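Local coordinates for uncharacterized protein (Streptococcus thermophilus, PDB 2QZI) that is of unknown function, a small, probably cytosolic protein of the DUF1827 family with a helix packed on an antiparallel sheet, which binds sodium ions in the crystal, at residues 68-71 and 72-76. Sequence-based numbering, arbitrary orientation.
Sequences REFF and LKRKI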
ATOM      1  N   ARG A  68       4.418  -6.021   2.906  1.00 69.39           N
ATOM      2  CA  ARG A  68       3.156  -6.260   3.592  0.50 70.98           C
ATOM      3  C   ARG A  68       3.397  -6.262   5.092  1.00 71.15           C
ATOM      4  O   ARG A  68       2.598  -5.665   5.826  1.00 71.55           O
ATOM      5  CB  ARG A  68       2.495  -7.577   3.158  0.50 69.94           C
ATOM      6  CG  ARG A  68       1.104  -7.759   3.782  0.50 72.82           C
ATOM      7  CD  ARG A  68       0.602  -9.230   3.758  0.50 71.54           C
ATOM      8  NE  ARG A  68      -0.329  -9.496   2.673  0.50 76.74           N
ATOM      9  CZ  ARG A  68      -0.134 -10.358   1.660  0.50 75.72           C
ATOM     10  NH1 ARG A  68      -1.089 -10.502   0.748  0.50 61.61           N
ATOM     11  NH2 ARG A  68       1.016 -11.051   1.546  0.50 75.36           N
ATOM     12  N   GLU A  69       4.480  -6.917   5.547  1.00 71.08           N
ATOM     13  CA  GLU A  69       4.684  -7.037   6.972  1.00 73.39           C
ATOM     14  C   GLU A  69       5.151  -5.693   7.583  1.00 73.63           C
ATOM     15  O   GLU A  69       4.894  -5.446   8.772  1.00 75.22           O
ATOM     16  CB  GLU A  69       5.637  -8.192   7.313  1.00 75.27           C
ATOM     17  CG  GLU A  69       4.998  -9.624   7.180  1.00 81.76           C
ATOM     18  CD  GLU A  69       3.684  -9.850   8.023  1.00 90.25           C
ATOM     19  OE1 GLU A  69       2.666 -10.378   7.455  1.00 91.03           O
ATOM     20  OE2 GLU A  69       3.675  -9.487   9.236  1.00 91.18           O
ATOM     21  N   PHE A  70       5.817  -4.844   6.787  1.00 71.46           N
ATOM     22  CA  PHE A  70       6.157  -3.477   7.187  1.00 70.80           C
ATOM     23  C   PHE A  70       4.904  -2.644   7.474  1.00 71.80           C
ATOM     24  O   PHE A  70       4.811  -1.990   8.497  1.00 72.97           O
ATOM     25  CB  PHE A  70       6.985  -2.776   6.101  1.00 69.94           C
ATOM     26  CG  PHE A  70       7.376  -1.323   6.457  1.00 70.01           C
ATOM     27  CD1 PHE A  70       8.524  -1.051   7.200  1.00 68.32           C
ATOM     28  CD2 PHE A  70       6.575  -0.257   6.046  1.00 70.48           C
ATOM     29  CE1 PHE A  70       8.873   0.305   7.520  1.00 69.59           C
ATOM     30  CE2 PHE A  70       6.865   1.075   6.386  1.00 74.36           C
ATOM     31  CZ  PHE A  70       8.045   1.366   7.119  1.00 71.85           C
ATOM     32  N   PHE A  71       3.916  -2.691   6.587  1.00 73.15           N
ATOM     33  CA  PHE A  71       2.664  -1.916   6.791  1.00 71.94           C
ATOM     34  C   PHE A  71       1.861  -2.436   7.958  1.00 71.38           C
ATOM     35  O   PHE A  71       1.370  -1.659   8.775  1.00 70.22           O
ATOM     36  CB  PHE A  71       1.876  -1.720   5.484  1.00 71.76           C
ATOM     37  CG  PHE A  71       2.514  -0.693   4.606  1.00 70.63           C
ATOM     38  CD1 PHE A  71       2.209   0.673   4.744  1.00 68.86           C
ATOM     39  CD2 PHE A  71       3.499  -1.072   3.704  1.00 69.94           C
ATOM     40  CE1 PHE A  71       2.927   1.652   3.966  1.00 73.74           C
ATOM     41  CE2 PHE A  71       4.220  -0.100   2.948  1.00 72.81           C
ATOM     42  CZ  PHE A  71       3.919   1.254   3.072  1.00 73.41           C
ATOM     43  N   LEU A  72       1.821  -3.750   8.083  1.00 72.83           N
ATOM     44  CA  LEU A  72       1.055  -4.397   9.143  1.00 74.10           C
ATOM     45  C   LEU A  72       1.667  -4.082  10.488  1.00 75.37           C
ATOM     46  O   LEU A  72       0.988  -3.960  11.487  1.00 77.97           O
ATOM     47  CB  LEU A  72       0.994  -5.918   8.921  1.00 72.34           C
ATOM     48  CG  LEU A  72      -0.074  -6.335   7.913  1.00 73.00           C
ATOM     49  CD1 LEU A  72       0.043  -7.821   7.593  1.00 67.03           C
ATOM     50  CD2 LEU A  72      -1.544  -5.976   8.416  1.00 66.42           C
ATOM     51  N   LYS A  73       2.964  -3.964  10.525  1.00 77.09           N
ATOM     52  CA  LYS A  73       3.635  -3.732  11.775  1.00 78.83           C
ATOM     53  C   LYS A  73       3.586  -2.259  12.139  1.00 79.86           C
ATOM     54  O   LYS A  73       3.493  -1.918  13.319  1.00 81.21           O
ATOM     55  CB  LYS A  73       5.091  -4.227  11.693  1.00 78.01           C
ATOM     56  CG  LYS A  73       5.848  -4.174  12.991  1.00 79.58           C
ATOM     57  CD  LYS A  73       7.315  -4.502  12.745  1.00 83.46           C
ATOM     58  CE  LYS A  73       8.142  -4.469  14.044  1.00 88.40           C
ATOM     59  NZ  LYS A  73       7.500  -5.269  15.131  1.00 89.20           N
ATOM     60  N   ARG A  74       3.662  -1.385  11.141  1.00 81.11           N
ATOM     61  CA  ARG A  74       3.954   0.026  11.391  1.00 82.56           C
ATOM     62  C   ARG A  74       2.771   0.998  11.133  1.00 83.33           C
ATOM     63  O   ARG A  74       2.690   2.067  11.764  1.00 83.75           O
ATOM     64  CB  ARG A  74       5.206   0.467  10.611  1.00 82.15           C
ATOM     65  CG  ARG A  74       6.443  -0.338  10.922  1.00 84.13           C
ATOM     66  CD  ARG A  74       7.177   0.331  12.068  1.00 88.88           C
ATOM     67  NE  ARG A  74       7.882  -0.593  12.956  1.00 92.50           N
ATOM     68  CZ  ARG A  74       9.169  -0.468  13.300  1.00 95.88           C
ATOM     69  NH1 ARG A  74       9.908   0.553  12.831  1.00 96.80           N
ATOM     70  NH2 ARG A  74       9.725  -1.355  14.128  1.00 94.90           N
ATOM     71  N   LYS A  75       1.862   0.636  10.233  1.00 83.41           N
ATOM     72  CA  LYS A  75       0.996   1.631   9.619  1.00 83.11           C
ATOM     73  C   LYS A  75      -0.450   1.312   9.781  1.00 82.17           C
ATOM     74  O   LYS A  75      -1.262   2.211   9.755  1.00 83.94           O
ATOM     75  CB  LYS A  75       1.348   1.789   8.133  1.00 83.22           C
ATOM     76  CG  LYS A  75       2.830   2.230   7.915  1.00 84.06           C
ATOM     77  CD  LYS A  75       3.057   3.680   8.117  1.00 86.71           C
ATOM     78  CE  LYS A  75       4.576   3.912   8.153  1.00 90.60           C
ATOM     79  NZ  LYS A  75       4.988   5.332   8.054  1.00 96.18           N
ATOM     80  N   ILE A  76      -0.778   0.031   9.975  1.00 80.77           N
ATOM     81  CA  ILE A  76      -2.110  -0.429   9.939  1.00 77.46           C
ATOM     82  C   ILE A  76      -2.597  -0.791  11.359  1.00 77.94           C
ATOM     83  O   ILE A  76      -1.886  -1.410  12.120  1.00 77.76           O
ATOM     84  CB  ILE A  76      -2.183  -1.625   8.976  1.00 78.68           C
ATOM     85  CG1 ILE A  76      -2.094  -1.157   7.505  1.00 75.64           C
ATOM     86  CG2 ILE A  76      -3.416  -2.403   9.215  1.00 73.63           C
ATOM     87  CD1 ILE A  76      -2.012  -2.282   6.460  1.00 68.36           C
TER
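Phe-71 and Lys-75 meet one turn apart, where helix 61-74 runs out. The aliphatic part of Lys-75 meets the Phe-71 ring obliquely, with Lys-75 CG 3.6 Å from Phe-71 CD1. A bend at chi2 (-80°) then carries the chain on past the Phe-70 ring, Lys-75 CE lying 4.1 Å from Phe-70 CE2, and its NZ ends in a hydrogen bond to the hydroxyl of Tyr-32. Lysine suits this border position, since its methylenes pack against aromatic carbon while the ammonium keeps a polar partner. Phe-70 has CG anti to the backbone N (chi1 180°), which turns its ring toward the helix end; there Arg-74 CG sits over one face, offset toward the rim, 4.2 Å from Phe-70 CE1. In one of its two conformers Arg-68 runs alongside Leu-72 and forms a salt bridge with Glu-65. Leu-72 CD1 also meets Glu-69 OE1 at 3.7 Å, the two side chains crossing at an angle. Ile-76 folds back so that its CD1 reaches Phe-71 CB at 4.0 Å, a branched apolar residue well fitted to a buried place. Backbone bonds close the turn: Phe-71 O accepts from Lys-75 N at 2.8 Å and from Ile-76 N at 3.0 Å, the two donors approaching from opposite faces of the carbonyl plane. Phe-71, Leu-72 and Ile-76 are buried against strands 37-44, 47-53 and 94-100, whereas Glu-69, Lys-73 and Arg-74 are exposed. This is the C-terminal end of an amphipathic helix laid on an antiparallel sheet, its apolar side anchored in the core of an alpha+beta fold.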